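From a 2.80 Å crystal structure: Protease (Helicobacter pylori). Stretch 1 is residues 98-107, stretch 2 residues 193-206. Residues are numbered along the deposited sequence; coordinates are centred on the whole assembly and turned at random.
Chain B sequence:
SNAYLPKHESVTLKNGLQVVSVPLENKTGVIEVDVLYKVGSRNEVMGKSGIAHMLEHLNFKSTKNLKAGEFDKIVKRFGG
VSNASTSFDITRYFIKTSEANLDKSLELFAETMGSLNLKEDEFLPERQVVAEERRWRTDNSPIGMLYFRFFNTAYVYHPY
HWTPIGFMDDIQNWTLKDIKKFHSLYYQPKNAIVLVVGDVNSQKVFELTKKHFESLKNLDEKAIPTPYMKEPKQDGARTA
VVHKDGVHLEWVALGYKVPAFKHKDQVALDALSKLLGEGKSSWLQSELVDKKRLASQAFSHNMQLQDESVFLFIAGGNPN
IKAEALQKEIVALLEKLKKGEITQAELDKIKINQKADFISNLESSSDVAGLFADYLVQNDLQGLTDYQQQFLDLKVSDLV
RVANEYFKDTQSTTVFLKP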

ATOM      1  N   SER B  98     -32.551  19.845 -21.315  1.00 50.95           N
ATOM      2  CA  SER B  98     -32.887  21.238 -21.582  1.00 44.63           C
ATOM      3  C   SER B  98     -33.245  21.954 -20.285  1.00 43.15           C
ATOM      4  O   SER B  98     -33.318  21.329 -19.227  1.00 55.59           O
ATOM      5  CB  SER B  98     -34.039  21.336 -22.581  1.00 37.66           C
ATOM      6  OG  SER B  98     -35.193  20.684 -22.087  1.00 50.37           O
ATOM      7  N   GLU B  99     -33.469  23.263 -20.366  1.00 35.98           N
ATOM      8  CA  GLU B  99     -33.751  24.057 -19.173  1.00 39.25           C
ATOM      9  C   GLU B  99     -35.135  23.736 -18.618  1.00 41.43           C
ATOM     10  O   GLU B  99     -35.423  24.003 -17.450  1.00 44.88           O
ATOM     11  CB  GLU B  99     -33.632  25.556 -19.474  1.00 48.37           C
ATOM     12  CG  GLU B  99     -34.829  26.162 -20.199  1.00 73.05           C
ATOM     13  CD  GLU B  99     -35.865  26.732 -19.247  1.00 76.03           C
ATOM     14  OE1 GLU B  99     -35.548  26.888 -18.048  1.00 75.25           O
ATOM     15  OE2 GLU B  99     -36.995  27.019 -19.698  1.00 77.42           O
ATOM     16  N   ALA B 100     -35.987  23.160 -19.460  1.00 33.72           N
ATOM     17  CA  ALA B 100     -37.326  22.772 -19.041  1.00 45.05           C
ATOM     18  C   ALA B 100     -37.266  21.628 -18.034  1.00 58.01           C
ATOM     19  O   ALA B 100     -38.176  21.452 -17.225  1.00 76.31           O
ATOM     20  CB  ALA B 100     -38.168  22.380 -20.244  1.00 35.81           C
ATOM     21  N   ASN B 101     -36.184  20.855 -18.085  1.00 43.13           N
ATOM     22  CA  ASN B 101     -36.010  19.727 -17.179  1.00 36.13           C
ATOM     23  C   ASN B 101     -34.978  20.005 -16.093  1.00 39.69           C
ATOM     24  O   ASN B 101     -34.522  19.088 -15.411  1.00 39.13           O
ATOM     25  CB  ASN B 101     -35.618  18.475 -17.962  1.00 34.82           C
ATOM     26  CG  ASN B 101     -36.712  18.014 -18.902  1.00 45.67           C
ATOM     27  OD1 ASN B 101     -36.483  17.828 -20.097  1.00 52.20           O
ATOM     28  ND2 ASN B 101     -37.913  17.835 -18.368  1.00 47.45           N
ATOM     29  N   LEU B 102     -34.615  21.273 -15.934  1.00 46.52           N
ATOM     30  CA  LEU B 102     -33.692  21.675 -14.879  1.00 43.37           C
ATOM     31  C   LEU B 102     -34.264  21.370 -13.501  1.00 37.36           C
ATOM     32  O   LEU B 102     -33.560  20.874 -12.622  1.00 40.94           O
ATOM     33  CB  LEU B 102     -33.367  23.164 -14.985  1.00 33.75           C
ATOM     34  CG  LEU B 102     -32.545  23.712 -13.817  1.00 33.55           C
ATOM     35  CD1 LEU B 102     -31.159  23.086 -13.796  1.00 26.56           C
ATOM     36  CD2 LEU B 102     -32.459  25.226 -13.876  1.00 31.89           C
ATOM     37  N   ASP B 103     -35.547  21.669 -13.323  1.00 40.41           N
ATOM     38  CA  ASP B 103     -36.205  21.490 -12.034  1.00 39.91           C
ATOM     39  C   ASP B 103     -36.278  20.021 -11.633  1.00 35.14           C
ATOM     40  O   ASP B 103     -35.951  19.664 -10.501  1.00 35.35           O
ATOM     41  CB  ASP B 103     -37.609  22.091 -12.065  1.00 37.52           C
ATOM     42  CG  ASP B 103     -38.241  22.157 -10.690  1.00 47.44           C
ATOM     43  OD1 ASP B 103     -37.953  23.123  -9.954  1.00 54.61           O
ATOM     44  OD2 ASP B 103     -39.024  21.246 -10.343  1.00 52.16           O
ATOM     45  N   LYS B 104     -36.704  19.170 -12.561  1.00 36.42           N
ATOM     46  CA  LYS B 104     -36.814  17.745 -12.280  1.00 33.10           C
ATOM     47  C   LYS B 104     -35.440  17.119 -12.060  1.00 42.42           C
ATOM     48  O   LYS B 104     -35.289  16.211 -11.243  1.00 45.88           O
ATOM     49  CB  LYS B 104     -37.540  17.027 -13.418  1.00 28.60           C
ATOM     50  CG  LYS B 104     -37.886  15.579 -13.114  1.00 28.46           C
ATOM     51  CD  LYS B 104     -38.832  15.477 -11.928  1.00 39.91           C
ATOM     52  CE  LYS B 104     -39.212  14.030 -11.645  1.00 56.84           C
ATOM     53  NZ  LYS B 104     -40.099  13.903 -10.451  1.00 62.44           N
ATOM     54  N   SER B 105     -34.442  17.612 -12.790  1.00 39.48           N
ATOM     55  CA  SER B 105     -33.078  17.103 -12.665  1.00 43.45           C
ATOM     56  C   SER B 105     -32.502  17.403 -11.285  1.00 38.44           C
ATOM     57  O   SER B 105     -31.849  16.555 -10.676  1.00 23.83           O
ATOM     58  CB  SER B 105     -32.180  17.699 -13.749  1.00 24.06           C
ATOM     59  OG  SER B 105     -32.612  17.295 -15.036  1.00 27.48           O
ATOM     60  N   LEU B 106     -32.751  18.613 -10.797  1.00 38.46           N
ATOM     61  CA  LEU B 106     -32.313  19.006  -9.465  1.00 33.07           C
ATOM     62  C   LEU B 106     -33.028  18.189  -8.392  1.00 34.65           C
ATOM     63  O   LEU B 106     -32.439  17.851  -7.365  1.00 41.01           O
ATOM     64  CB  LEU B 106     -32.553  20.499  -9.243  1.00 32.17           C
ATOM     65  CG  LEU B 106     -31.592  21.415 -10.002  1.00 34.09           C
ATOM     66  CD1 LEU B 106     -31.855  22.875  -9.681  1.00 35.17           C
ATOM     67  CD2 LEU B 106     -30.157  21.042  -9.675  1.00 32.29           C
ATOM     68  N   GLU B 107     -34.296  17.877  -8.639  1.00 32.56           N
ATOM     69  CA  GLU B 107     -35.081  17.057  -7.724  1.00 25.31           C
ATOM     70  C   GLU B 107     -34.486  15.662  -7.599  1.00 31.65           C
ATOM     71  O   GLU B 107     -34.317  15.142  -6.496  1.00 37.89           O
ATOM     72  CB  GLU B 107     -36.535  16.970  -8.196  1.00 30.66           C
ATOM     73  CG  GLU B 107     -37.405  16.029  -7.375  1.00 34.13           C
ATOM     74  CD  GLU B 107     -38.848  16.004  -7.850  1.00 41.85           C
ATOM     75  OE1 GLU B 107     -39.165  16.678  -8.853  1.00 34.17           O
ATOM     76  OE2 GLU B 107     -39.667  15.307  -7.216  1.00 63.09           O
TER
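Stretch 2 (193-206) IVLVVGDVNSQKVF

Stretch 2 runs as a strand through residues 193-198, turns at D199-N201 and enters a helix at 202. It lies on one side of stretch 1, with nearest CA pairs E99-V200 (6.1 Å), L102-V205 (8.0 Å) and L106-V194 (8.8 Å). No hydrogen bond crosses the contact, which buries 348 Å² in total and is mainly apolar.

Strand alternation decides which residues take part: V194 and V196, both t near 176-177°, direct CA-to-CB toward stretch 1, while I193, L195 and V197 stay out of reach. G198, at phi/psi 141/-150, has a backbone that by itself calls for glycine.

L102 (t, p) splits its methyls between two parts of stretch 2: CD1 lies 4.0 Å from V196 CG1, whereas CD2 is 3.6 Å from V200 CG2 and 4.2 Å from V205 CG2. One helical turn on, L106 (m, t) places CD2 4.0 Å from V194 CG1. V200, extended at -160/145, adopts p (62°), and its CG2 meets L102.

E99 (chi1 78°) sets CB 3.6 Å from D199 O and OE1 3.6 Å from K204 CE. The K204 chain is extended through chi3, then bends at chi4 (59°). N201 caps the second helix, its OD1 accepting from K204 N at 2.7 Å.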

ATOM      1  N   ILE B 193     -20.886  19.881  -4.659  1.00 21.62           N
ATOM      2  CA  ILE B 193     -21.046  21.068  -5.496  1.00 23.17           C
ATOM      3  C   ILE B 193     -22.072  20.824  -6.595  1.00 18.49           C
ATOM      4  O   ILE B 193     -21.963  19.856  -7.346  1.00 21.24           O
ATOM      5  CB  ILE B 193     -19.719  21.487  -6.161  1.00 28.33           C
ATOM      6  CG1 ILE B 193     -18.663  21.829  -5.108  1.00 25.82           C
ATOM      7  CG2 ILE B 193     -19.942  22.667  -7.101  1.00 20.21           C
ATOM      8  CD1 ILE B 193     -17.298  22.132  -5.696  1.00 22.01           C
ATOM      9  N   VAL B 194     -23.068  21.700  -6.685  1.00 29.24           N
ATOM     10  CA  VAL B 194     -24.057  21.620  -7.753  1.00 24.85           C
ATOM     11  C   VAL B 194     -23.725  22.639  -8.837  1.00 32.31           C
ATOM     12  O   VAL B 194     -23.780  23.850  -8.609  1.00 33.67           O
ATOM     13  CB  VAL B 194     -25.488  21.858  -7.232  1.00 30.66           C
ATOM     14  CG1 VAL B 194     -26.482  21.854  -8.383  1.00 20.43           C
ATOM     15  CG2 VAL B 194     -25.858  20.804  -6.197  1.00 30.40           C
ATOM     16  N   LEU B 195     -23.375  22.134 -10.016  1.00 25.95           N
ATOM     17  CA  LEU B 195     -22.940  22.971 -11.126  1.00 18.79           C
ATOM     18  C   LEU B 195     -23.928  22.901 -12.282  1.00 29.16           C
ATOM     19  O   LEU B 195     -24.283  21.814 -12.734  1.00 35.31           O
ATOM     20  CB  LEU B 195     -21.546  22.542 -11.591  1.00 24.61           C
ATOM     21  CG  LEU B 195     -20.980  23.139 -12.880  1.00 35.16           C
ATOM     22  CD1 LEU B 195     -20.666  24.613 -12.707  1.00 28.90           C
ATOM     23  CD2 LEU B 195     -19.741  22.372 -13.320  1.00 35.02           C
ATOM     24  N   VAL B 196     -24.376  24.061 -12.754  1.00 34.20           N
ATOM     25  CA  VAL B 196     -25.304  24.119 -13.881  1.00 34.87           C
ATOM     26  C   VAL B 196     -24.750  24.995 -15.003  1.00 29.79           C
ATOM     27  O   VAL B 196     -24.496  26.185 -14.813  1.00 21.68           O
ATOM     28  CB  VAL B 196     -26.687  24.650 -13.454  1.00 39.28           C
ATOM     29  CG1 VAL B 196     -27.601  24.775 -14.664  1.00 25.78           C
ATOM     30  CG2 VAL B 196     -27.309  23.742 -12.397  1.00 26.93           C
ATOM     31  N   VAL B 197     -24.565  24.391 -16.173  1.00 29.07           N
ATOM     32  CA  VAL B 197     -23.985  25.082 -17.320  1.00 33.30           C
ATOM     33  C   VAL B 197     -24.908  24.981 -18.534  1.00 38.92           C
ATOM     34  O   VAL B 197     -25.461  23.915 -18.812  1.00 42.49           O
ATOM     35  CB  VAL B 197     -22.594  24.501 -17.684  1.00 24.08           C
ATOM     36  CG1 VAL B 197     -21.988  25.243 -18.865  1.00 21.09           C
ATOM     37  CG2 VAL B 197     -21.659  24.553 -16.485  1.00 26.19           C
ATOM     38  N   GLY B 198     -25.080  26.089 -19.249  1.00 31.29           N
ATOM     39  CA  GLY B 198     -25.889  26.089 -20.453  1.00 24.34           C
ATOM     40  C   GLY B 198     -26.736  27.335 -20.611  1.00 36.05           C
ATOM     41  O   GLY B 198     -26.362  28.417 -20.159  1.00 36.74           O
ATOM     42  N   ASP B 199     -27.884  27.180 -21.262  1.00 31.04           N
ATOM     43  CA  ASP B 199     -28.802  28.291 -21.481  1.00 41.20           C
ATOM     44  C   ASP B 199     -29.859  28.332 -20.380  1.00 41.74           C
ATOM     45  O   ASP B 199     -30.948  27.773 -20.529  1.00 47.98           O
ATOM     46  CB  ASP B 199     -29.464  28.177 -22.858  1.00 46.28           C
ATOM     47  CG  ASP B 199     -30.346  29.370 -23.185  1.00 55.47           C
ATOM     48  OD1 ASP B 199     -29.962  30.511 -22.852  1.00 62.32           O
ATOM     49  OD2 ASP B 199     -31.426  29.163 -23.780  1.00 56.12           O
ATOM     50  N   VAL B 200     -29.529  28.993 -19.274  1.00 36.96           N
ATOM     51  CA  VAL B 200     -30.435  29.087 -18.134  1.00 44.04           C
ATOM     52  C   VAL B 200     -30.057  30.269 -17.236  1.00 37.41           C
ATOM     53  O   VAL B 200     -28.880  30.600 -17.089  1.00 35.49           O
ATOM     54  CB  VAL B 200     -30.440  27.772 -17.309  1.00 58.40           C
ATOM     55  CG1 VAL B 200     -29.060  27.489 -16.723  1.00 32.03           C
ATOM     56  CG2 VAL B 200     -31.500  27.817 -16.217  1.00 68.25           C
ATOM     57  N   ASN B 201     -31.061  30.914 -16.652  1.00 40.62           N
ATOM     58  CA  ASN B 201     -30.821  32.048 -15.769  1.00 55.26           C
ATOM     59  C   ASN B 201     -30.232  31.623 -14.429  1.00 47.58           C
ATOM     60  O   ASN B 201     -30.689  30.656 -13.819  1.00 41.31           O
ATOM     61  CB  ASN B 201     -32.114  32.828 -15.544  1.00 65.09           C
ATOM     62  CG  ASN B 201     -31.978  33.871 -14.456  1.00 79.61           C
ATOM     63  OD1 ASN B 201     -32.397  33.654 -13.320  1.00 88.32           O
ATOM     64  ND2 ASN B 201     -31.377  35.006 -14.794  1.00 84.74           N
ATOM     65  N   SER B 202     -29.219  32.356 -13.975  1.00 43.05           N
ATOM     66  CA  SER B 202     -28.524  32.035 -12.732  1.00 40.34           C
ATOM     67  C   SER B 202     -29.436  32.110 -11.511  1.00 52.53           C
ATOM     68  O   SER B 202     -29.376  31.250 -10.632  1.00 52.34           O
ATOM     69  CB  SER B 202     -27.329  32.969 -12.537  1.00 40.41           C
ATOM     70  OG  SER B 202     -26.334  32.731 -13.514  1.00 42.24           O
ATOM     71  N   GLN B 203     -30.276  33.141 -11.456  1.00 59.76           N
ATOM     72  CA  GLN B 203     -31.183  33.318 -10.327  1.00 55.31           C
ATOM     73  C   GLN B 203     -32.250  32.229 -10.309  1.00 49.06           C
ATOM     74  O   GLN B 203     -32.814  31.923  -9.258  1.00 56.10           O
ATOM     75  CB  GLN B 203     -31.836  34.701 -10.364  1.00 60.13           C
ATOM     76  CG  GLN B 203     -30.870  35.854 -10.122  1.00 72.21           C
ATOM     77  CD  GLN B 203     -30.307  35.865  -8.712  1.00 82.31           C
ATOM     78  OE1 GLN B 203     -30.886  35.286  -7.791  1.00 82.96           O
ATOM     79  NE2 GLN B 203     -29.168  36.527  -8.537  1.00 81.51           N
ATOM     80  N   LYS B 204     -32.524  31.646 -11.472  1.00 38.88           N
ATOM     81  CA  LYS B 204     -33.436  30.510 -11.550  1.00 40.16           C
ATOM     82  C   LYS B 204     -32.728  29.249 -11.069  1.00 45.52           C
ATOM     83  O   LYS B 204     -33.322  28.421 -10.379  1.00 41.46           O
ATOM     84  CB  LYS B 204     -33.959  30.318 -12.974  1.00 33.14           C
ATOM     85  CG  LYS B 204     -34.918  29.141 -13.115  1.00 48.15           C
ATOM     86  CD  LYS B 204     -35.414  28.982 -14.545  1.00 59.61           C
ATOM     87  CE  LYS B 204     -36.307  27.755 -14.687  1.00 59.71           C
ATOM     88  NZ  LYS B 204     -37.494  27.821 -13.788  1.00 71.23           N
ATOM     89  N   VAL B 205     -31.459  29.110 -11.442  1.00 43.46           N
ATOM     90  CA  VAL B 205     -30.636  27.996 -10.986  1.00 32.90           C
ATOM     91  C   VAL B 205     -30.529  28.003  -9.466  1.00 38.44           C
ATOM     92  O   VAL B 205     -30.720  26.975  -8.813  1.00 49.97           O
ATOM     93  CB  VAL B 205     -29.214  28.040 -11.595  1.00 25.39           C
ATOM     94  CG1 VAL B 205     -28.301  27.038 -10.905  1.00 27.38           C
ATOM     95  CG2 VAL B 205     -29.259  27.775 -13.089  1.00 25.34           C
ATOM     96  N   PHE B 206     -30.238  29.174  -8.909  1.00 33.61           N
ATOM     97  CA  PHE B 206     -30.048  29.309  -7.470  1.00 34.10           C
ATOM     98  C   PHE B 206     -31.313  28.984  -6.684  1.00 37.33           C
ATOM     99  O   PHE B 206     -31.275  28.174  -5.759  1.00 44.21           O
ATOM    100  CB  PHE B 206     -29.566  30.721  -7.130  1.00 29.83           C
ATOM    101  CG  PHE B 206     -28.155  30.996  -7.563  1.00 37.01           C
ATOM    102  CD1 PHE B 206     -27.233  29.966  -7.654  1.00 38.52           C
ATOM    103  CD2 PHE B 206     -27.750  32.279  -7.885  1.00 43.02           C
ATOM    104  CE1 PHE B 206     -25.934  30.211  -8.054  1.00 34.19           C
ATOM    105  CE2 PHE B 206     -26.452  32.531  -8.286  1.00 45.93           C
ATOM    106  CZ  PHE B 206     -25.543  31.495  -8.371  1.00 36.62           C
TER